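Local coordinates for protein first ORF in transposon ISC1904 (Sulfolobus solfataricus, PDB 3ILX) that is probably the catalytic domain of a serine recombinase of the resolvase family, binding DNA and exchanging its strands to move the transposon, at residues Ser43-Lys48 with Ala113-Ser118; Lys50-Leu55 with Arg74-Gly79. All coordinates share one frame; numbering follows the deposited sequence.

Contact 1 of 2, residues Ser43-Lys48 with Ala113-Ser118; sequences SGLNMK and ATILVS
L45 meets T114 and I115 entirely through saturated carbon, so the flat groups stand beside this contact and not across it. One is the ring of F78, against which the side chains of both L45 and I115 pack. Another is the carboxamide of N46, turned back on its own loop: its OD1 takes the backbone N of K48 at 2.8 Å, with the donor 36° above the carbonyl plane, an Asx turn. Between the segments a single methyl does the work. L45 CD1 sits 4.0 Å from I115 CG1 and at the same 4.0 Å from T114 CB, with T114 CG2 equally near, so one branch serves two residues of the helix. The approaches differ, however: L45 and T114 reach for each other tip to tip, whereas L45 crosses I115 at about a right angle. L45 holds CG beside its backbone N (chi1 -75°), which sends the branched end out from the loop. T114 OG1 bonds the carbonyl oxygen of E110 one helical turn earlier, while CB and CG2 meet the leucine. The touch is small, 108 Å² in all, and the loop that presents L45 is folded by its own bonds. The backbone from S43 to N46 is a type I turn, and S43 OG accepts the N-H of L45 at 3.0 Å in an ST turn while also bonding D111 on the helix. The long helix 105-125, met at I115 both by L45 of its own chain's loop and by F119 of the second subunit, is consistent with serine resolvase catalytic domains, where a long helix after the parallel sheet takes part in the dimer interface.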
ATOM      1  N   SER A  43      12.601  -4.789  -0.207  1.00 27.82           N
ATOM      2  CA  SER A  43      11.264  -5.226   0.125  1.00 29.20           C
ATOM      3  C   SER A  43      10.230  -4.534  -0.756  1.00 29.45           C
ATOM      4  O   SER A  43      10.413  -3.390  -1.180  1.00 29.88           O
ATOM      5  CB  SER A  43      11.004  -4.925   1.617  1.00 29.07           C
ATOM      6  OG  SER A  43       9.648  -5.139   1.974  1.00 28.84           O
ATOM      7  N   GLY A  44       9.154  -5.245  -1.052  1.00 29.47           N
ATOM      8  CA  GLY A  44       7.976  -4.618  -1.652  1.00 29.53           C
ATOM      9  C   GLY A  44       7.362  -3.490  -0.831  1.00 29.31           C
ATOM     10  O   GLY A  44       6.616  -2.657  -1.381  1.00 30.20           O
ATOM     11  N   LEU A  45       7.659  -3.456   0.468  1.00 28.20           N
ATOM     12  CA  LEU A  45       7.230  -2.365   1.340  1.00 29.26           C
ATOM     13  C   LEU A  45       8.059  -1.093   1.144  1.00 29.98           C
ATOM     14  O   LEU A  45       7.667  -0.025   1.623  1.00 30.92           O
ATOM     15  CB  LEU A  45       7.378  -2.764   2.822  1.00 28.52           C
ATOM     16  CG  LEU A  45       6.338  -3.737   3.364  1.00 28.17           C
ATOM     17  CD1 LEU A  45       6.778  -4.268   4.699  1.00 25.02           C
ATOM     18  CD2 LEU A  45       4.986  -3.010   3.502  1.00 26.12           C
ATOM     19  N   ASN A  46       9.233  -1.214   0.516  1.00 30.16           N
ATOM     20  CA  ASN A  46      10.179  -0.073   0.481  1.00 30.24           C
ATOM     21  C   ASN A  46       9.789   0.889  -0.654  1.00 29.95           C
ATOM     22  O   ASN A  46       9.927   0.575  -1.848  1.00 30.72           O
ATOM     23  CB  ASN A  46      11.623  -0.568   0.377  1.00 30.01           C
ATOM     24  CG  ASN A  46      12.659   0.571   0.236  1.00 31.37           C
ATOM     25  OD1 ASN A  46      12.328   1.757   0.215  1.00 32.40           O
ATOM     26  ND2 ASN A  46      13.923   0.187   0.130  1.00 31.82           N
HETATM   27  N   MSE A  47       9.234   2.027  -0.264  1.00 29.51           N
HETATM   28  CA  MSE A  47       8.725   3.025  -1.214  1.00 29.18           C
HETATM   29  C   MSE A  47       9.853   3.905  -1.822  1.00 29.63           C
HETATM   30  O   MSE A  47       9.591   4.758  -2.684  1.00 29.50           O
HETATM   31  CB  MSE A  47       7.670   3.906  -0.540  1.00 28.61           C
HETATM   32  CG  MSE A  47       6.490   3.155   0.031  1.00 28.70           C
HETATM   33 SE   MSE A  47       5.364   2.647  -1.431  0.50 33.25          SE
HETATM   34  CE  MSE A  47       6.209   0.947  -1.917  1.00 23.71           C
ATOM     35  N   LYS A  48      11.094   3.669  -1.389  1.00 29.13           N
ATOM     36  CA  LYS A  48      12.256   4.366  -1.941  1.00 29.19           C
ATOM     37  C   LYS A  48      13.051   3.551  -2.971  1.00 29.12           C
ATOM     38  O   LYS A  48      14.067   4.026  -3.485  1.00 28.15           O
ATOM     39  CB  LYS A  48      13.161   4.882  -0.809  1.00 29.04           C
ATOM     40  CG  LYS A  48      12.452   5.858   0.122  1.00 29.76           C
ATOM     41  CD  LYS A  48      13.303   6.267   1.363  1.00 30.28           C
ATOM     42  CE  LYS A  48      12.463   7.076   2.337  1.00 31.25           C
ATOM     43  NZ  LYS A  48      13.219   8.020   3.262  1.00 35.92           N
ATOM     44  N   ALA A 113       7.528  -8.505  10.148  1.00 27.53           N
ATOM     45  CA  ALA A 113       8.329  -7.890  11.221  1.00 27.58           C
ATOM     46  C   ALA A 113       8.459  -6.363  11.037  1.00 27.26           C
ATOM     47  O   ALA A 113       8.399  -5.581  12.008  1.00 28.19           O
ATOM     48  CB  ALA A 113       9.731  -8.546  11.281  1.00 26.34           C
ATOM     49  N   THR A 114       8.672  -5.931   9.805  1.00 26.12           N
ATOM     50  CA  THR A 114       8.693  -4.496   9.507  1.00 25.26           C
ATOM     51  C   THR A 114       7.364  -3.838   9.843  1.00 25.01           C
ATOM     52  O   THR A 114       7.339  -2.773  10.469  1.00 24.04           O
ATOM     53  CB  THR A 114       9.049  -4.271   8.030  1.00 25.16           C
ATOM     54  OG1 THR A 114      10.314  -4.886   7.782  1.00 24.42           O
ATOM     55  CG2 THR A 114       9.114  -2.792   7.652  1.00 23.68           C
ATOM     56  N   ILE A 115       6.255  -4.480   9.426  1.00 25.14           N
ATOM     57  CA  ILE A 115       4.904  -3.983   9.662  1.00 25.41           C
ATOM     58  C   ILE A 115       4.619  -3.933  11.194  1.00 27.16           C
ATOM     59  O   ILE A 115       4.101  -2.928  11.700  1.00 27.07           O
ATOM     60  CB  ILE A 115       3.844  -4.882   8.934  1.00 25.18           C
ATOM     61  CG1 ILE A 115       3.918  -4.710   7.402  1.00 24.51           C
ATOM     62  CG2 ILE A 115       2.414  -4.579   9.412  1.00 26.02           C
ATOM     63  CD1 ILE A 115       3.270  -5.920   6.638  1.00 24.66           C
ATOM     64  N   LEU A 116       4.981  -5.007  11.908  1.00 27.38           N
ATOM     65  CA  LEU A 116       4.775  -5.113  13.367  1.00 29.69           C
ATOM     66  C   LEU A 116       5.521  -4.027  14.120  1.00 30.12           C
ATOM     67  O   LEU A 116       4.952  -3.400  15.013  1.00 32.58           O
ATOM     68  CB  LEU A 116       5.186  -6.493  13.903  1.00 28.62           C
ATOM     69  CG  LEU A 116       4.211  -7.602  13.472  1.00 30.62           C
ATOM     70  CD1 LEU A 116       4.807  -8.960  13.781  1.00 30.30           C
ATOM     71  CD2 LEU A 116       2.853  -7.446  14.117  1.00 30.35           C
ATOM     72  N   VAL A 117       6.753  -3.764  13.714  1.00 30.29           N
ATOM     73  CA  VAL A 117       7.552  -2.652  14.281  1.00 31.14           C
ATOM     74  C   VAL A 117       6.896  -1.282  14.076  1.00 30.82           C
ATOM     75  O   VAL A 117       6.892  -0.422  14.980  1.00 29.28           O
ATOM     76  CB  VAL A 117       8.980  -2.642  13.692  1.00 32.04           C
ATOM     77  CG1 VAL A 117       9.711  -1.236  13.869  1.00 33.35           C
ATOM     78  CG2 VAL A 117       9.818  -3.822  14.253  1.00 31.60           C
ATOM     79  N   SER A 118       6.346  -1.083  12.889  1.00 30.21           N
ATOM     80  CA  SER A 118       5.651   0.142  12.593  1.00 30.76           C
ATOM     81  C   SER A 118       4.423   0.338  13.489  1.00 30.49           C
ATOM     82  O   SER A 118       4.281   1.412  14.073  1.00 30.68           O
ATOM     83  CB  SER A 118       5.236   0.221  11.123  1.00 29.51           C
ATOM     84  OG  SER A 118       4.419   1.363  10.975  1.00 34.52           O
TER

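Contact 2 of 2, residues Lys50-Leu55 with Arg74-Gly79; sequences KGFLKL and RLVRFG
F52 and L55 of helix 50-60 meet L75 and V76 in the buried core of an alpha/beta domain, where the helix forms the crossover of a beta-alpha-beta unit between parallel strands 36-41 and 64-69, which flank strand 4-11 in the sheet. Segment 74-79 takes in the end of the short helix 72-75, after the second of these strands, and the loop beyond. The F52 ring, its CG anti to the backbone N (chi1 168°), extends toward this turn and lies obliquely against it. CD1 comes to 3.7 Å from the carbonyl oxygen of L75, and CE1 stands 3.7 Å from V76 CG1, with CZ at the same distance. That carbonyl oxygen is not left to the aromatic carbons, since it accepts a hydrogen bond from R49, whose guanidinium also makes a cation-pi contact with the F52 ring. An alanine in place of F52 would probably leave V76 CG1 without its aromatic neighbour and R49 without its cation-pi partner, less firmly placed beside the L75 carbonyl. Y8 of strand 4-11 and L83 of helix 80-89 close round the same ring, and I82 of the second subunit packs on it as well. One turn further along the helix, L55 crosses L75 at about a right angle, the two CD2 methyls meeting at 3.8 Å.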
ATOM      1  N   LYS A  50      14.704   2.505  -6.051  1.00 28.68           N
ATOM      2  CA  LYS A  50      15.028   3.300  -7.261  1.00 29.57           C
ATOM      3  C   LYS A  50      14.380   2.772  -8.511  1.00 28.80           C
ATOM      4  O   LYS A  50      13.886   3.545  -9.324  1.00 28.08           O
ATOM      5  CB  LYS A  50      16.520   3.286  -7.538  1.00 29.71           C
ATOM      6  CG  LYS A  50      17.343   3.308  -6.302  1.00 32.68           C
ATOM      7  CD  LYS A  50      17.582   4.706  -5.803  1.00 36.84           C
ATOM      8  CE  LYS A  50      18.900   4.710  -5.024  1.00 37.05           C
ATOM      9  NZ  LYS A  50      19.024   5.845  -4.056  1.00 41.42           N
ATOM     10  N   GLY A  51      14.434   1.452  -8.679  1.00 28.43           N
ATOM     11  CA  GLY A  51      13.844   0.817  -9.837  1.00 28.37           C
ATOM     12  C   GLY A  51      12.342   1.080  -9.873  1.00 28.04           C
ATOM     13  O   GLY A  51      11.815   1.516 -10.904  1.00 27.97           O
ATOM     14  N   PHE A  52      11.651   0.830  -8.754  1.00 27.31           N
ATOM     15  CA  PHE A  52      10.182   0.949  -8.711  1.00 26.74           C
ATOM     16  C   PHE A  52       9.741   2.384  -8.956  1.00 26.93           C
ATOM     17  O   PHE A  52       8.749   2.613  -9.655  1.00 26.39           O
ATOM     18  CB  PHE A  52       9.663   0.469  -7.356  1.00 27.46           C
ATOM     19  CG  PHE A  52       8.209   0.799  -7.079  1.00 27.85           C
ATOM     20  CD1 PHE A  52       7.187  -0.020  -7.559  1.00 26.07           C
ATOM     21  CD2 PHE A  52       7.875   1.870  -6.241  1.00 28.24           C
ATOM     22  CE1 PHE A  52       5.851   0.291  -7.279  1.00 24.07           C
ATOM     23  CE2 PHE A  52       6.565   2.144  -5.930  1.00 26.69           C
ATOM     24  CZ  PHE A  52       5.539   1.323  -6.459  1.00 25.76           C
ATOM     25  N   LEU A  53      10.481   3.331  -8.368  1.00 25.56           N
ATOM     26  CA  LEU A  53      10.228   4.758  -8.555  1.00 26.84           C
ATOM     27  C   LEU A  53      10.474   5.227 -10.001  1.00 27.49           C
ATOM     28  O   LEU A  53       9.654   5.977 -10.546  1.00 28.30           O
ATOM     29  CB  LEU A  53      11.043   5.595  -7.568  1.00 25.36           C
ATOM     30  CG  LEU A  53      10.626   5.469  -6.111  1.00 24.53           C
ATOM     31  CD1 LEU A  53      11.583   6.279  -5.212  1.00 26.85           C
ATOM     32  CD2 LEU A  53       9.167   5.942  -5.945  1.00 24.47           C
ATOM     33  N   LYS A  54      11.568   4.763 -10.619  1.00 27.56           N
ATOM     34  CA  LYS A  54      11.808   5.022 -12.051  1.00 28.03           C
ATOM     35  C   LYS A  54      10.606   4.517 -12.865  1.00 28.04           C
ATOM     36  O   LYS A  54      10.018   5.250 -13.680  1.00 28.57           O
ATOM     37  CB  LYS A  54      13.101   4.360 -12.520  1.00 27.08           C
ATOM     38  CG  LYS A  54      13.367   4.478 -14.027  1.00 28.94           C
ATOM     39  CD  LYS A  54      14.602   3.664 -14.410  1.00 30.21           C
ATOM     40  CE  LYS A  54      14.705   3.431 -15.929  1.00 31.96           C
ATOM     41  NZ  LYS A  54      15.015   4.718 -16.603  1.00 31.52           N
ATOM     42  N   LEU A  55      10.217   3.280 -12.598  1.00 27.76           N
ATOM     43  CA  LEU A  55       9.093   2.663 -13.275  1.00 28.33           C
ATOM     44  C   LEU A  55       7.784   3.451 -13.120  1.00 27.94           C
ATOM     45  O   LEU A  55       7.110   3.711 -14.107  1.00 27.89           O
ATOM     46  CB  LEU A  55       8.906   1.216 -12.795  1.00 26.81           C
ATOM     47  CG  LEU A  55       7.749   0.397 -13.382  1.00 29.23           C
ATOM     48  CD1 LEU A  55       7.712   0.409 -14.931  1.00 28.99           C
ATOM     49  CD2 LEU A  55       7.817  -1.068 -12.847  1.00 28.57           C
ATOM     50  N   ARG A  74       5.798  -8.946  -6.434  1.00 28.49           N
ATOM     51  CA  ARG A  74       7.051  -8.395  -6.954  1.00 29.02           C
ATOM     52  C   ARG A  74       7.012  -6.864  -7.005  1.00 29.10           C
ATOM     53  O   ARG A  74       8.015  -6.198  -6.676  1.00 29.81           O
ATOM     54  CB  ARG A  74       7.396  -8.968  -8.329  1.00 29.53           C
ATOM     55  CG  ARG A  74       7.685 -10.506  -8.332  1.00 26.60           C
ATOM     56  CD  ARG A  74       8.804 -10.851  -7.323  1.00 29.94           C
ATOM     57  NE  ARG A  74       8.296 -11.109  -5.972  1.00 29.05           N
ATOM     58  CZ  ARG A  74       9.067 -11.382  -4.915  1.00 32.00           C
ATOM     59  NH1 ARG A  74      10.406 -11.379  -5.036  1.00 28.69           N
ATOM     60  NH2 ARG A  74       8.500 -11.651  -3.727  1.00 30.33           N
ATOM     61  N   LEU A  75       5.876  -6.299  -7.402  1.00 28.57           N
ATOM     62  CA  LEU A  75       5.767  -4.826  -7.504  1.00 28.99           C
ATOM     63  C   LEU A  75       5.643  -4.154  -6.158  1.00 28.98           C
ATOM     64  O   LEU A  75       6.385  -3.212  -5.862  1.00 31.03           O
ATOM     65  CB  LEU A  75       4.614  -4.377  -8.442  1.00 28.11           C
ATOM     66  CG  LEU A  75       5.069  -4.409  -9.909  1.00 31.37           C
ATOM     67  CD1 LEU A  75       3.862  -4.433 -10.898  1.00 29.61           C
ATOM     68  CD2 LEU A  75       6.067  -3.261 -10.215  1.00 28.77           C
ATOM     69  N   VAL A  76       4.678  -4.597  -5.359  1.00 28.44           N
ATOM     70  CA  VAL A  76       4.418  -4.009  -4.042  1.00 28.26           C
ATOM     71  C   VAL A  76       3.789  -5.038  -3.135  1.00 28.03           C
ATOM     72  O   VAL A  76       3.158  -6.007  -3.613  1.00 28.40           O
ATOM     73  CB  VAL A  76       3.416  -2.798  -4.089  1.00 28.39           C
ATOM     74  CG1 VAL A  76       4.093  -1.530  -4.604  1.00 29.10           C
ATOM     75  CG2 VAL A  76       2.171  -3.137  -4.925  1.00 29.49           C
ATOM     76  N   ARG A  77       3.923  -4.822  -1.837  1.00 28.41           N
ATOM     77  CA  ARG A  77       3.226  -5.648  -0.843  1.00 28.97           C
ATOM     78  C   ARG A  77       1.791  -5.136  -0.627  1.00 28.86           C
ATOM     79  O   ARG A  77       0.899  -5.912  -0.368  1.00 28.90           O
ATOM     80  CB  ARG A  77       4.028  -5.642   0.469  1.00 28.85           C
ATOM     81  CG  ARG A  77       3.371  -6.280   1.718  1.00 28.68           C
ATOM     82  CD  ARG A  77       3.146  -7.764   1.558  1.00 29.27           C
ATOM     83  NE  ARG A  77       4.407  -8.461   1.284  1.00 31.28           N
ATOM     84  CZ  ARG A  77       4.541  -9.534   0.497  1.00 33.55           C
ATOM     85  NH1 ARG A  77       3.487 -10.101  -0.119  1.00 30.80           N
ATOM     86  NH2 ARG A  77       5.756 -10.052   0.315  1.00 32.69           N
ATOM     87  N   PHE A  78       1.584  -3.828  -0.701  1.00 29.02           N
ATOM     88  CA  PHE A  78       0.235  -3.243  -0.544  1.00 29.24           C
ATOM     89  C   PHE A  78       0.032  -2.298  -1.703  1.00 29.05           C
ATOM     90  O   PHE A  78       1.005  -1.696  -2.140  1.00 29.98           O
ATOM     91  CB  PHE A  78       0.145  -2.397   0.745  1.00 28.21           C
ATOM     92  CG  PHE A  78       0.173  -3.216   2.012  1.00 30.23           C
ATOM     93  CD1 PHE A  78      -0.952  -3.966   2.397  1.00 29.91           C
ATOM     94  CD2 PHE A  78       1.318  -3.249   2.800  1.00 29.95           C
ATOM     95  CE1 PHE A  78      -0.936  -4.752   3.579  1.00 33.83           C
ATOM     96  CE2 PHE A  78       1.368  -4.031   3.994  1.00 32.11           C
ATOM     97  CZ  PHE A  78       0.237  -4.788   4.381  1.00 33.22           C
ATOM     98  N   GLY A  79      -1.215  -2.119  -2.149  1.00 29.03           N
ATOM     99  CA  GLY A  79      -1.554  -1.068  -3.126  1.00 28.18           C
ATOM    100  C   GLY A  79      -1.420  -1.509  -4.567  1.00 28.30           C
ATOM    101  O   GLY A  79      -1.498  -0.683  -5.503  1.00 28.42           O
TER

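Both contacts are aliphatic or aromatic packing, but they illustrate how place in the fold sets the company a side chain keeps. Contact 2 lies in the core, its centre about 5 Å from that of the chain, with all four touching residues buried and an arginine bonding the carbonyl beside the ring. Contact 1, partly buried, its centre about 10 Å from that of the chain, joins the domain's loop to the long helix with a single leucine branch. The two adjoin at F78, among other places: its CD2 is 3.7 Å from L45 CD2, and its CE2 3.8 Å from I115 CD1. F78 also stacks on F78 of the second subunit, which both contacts reach.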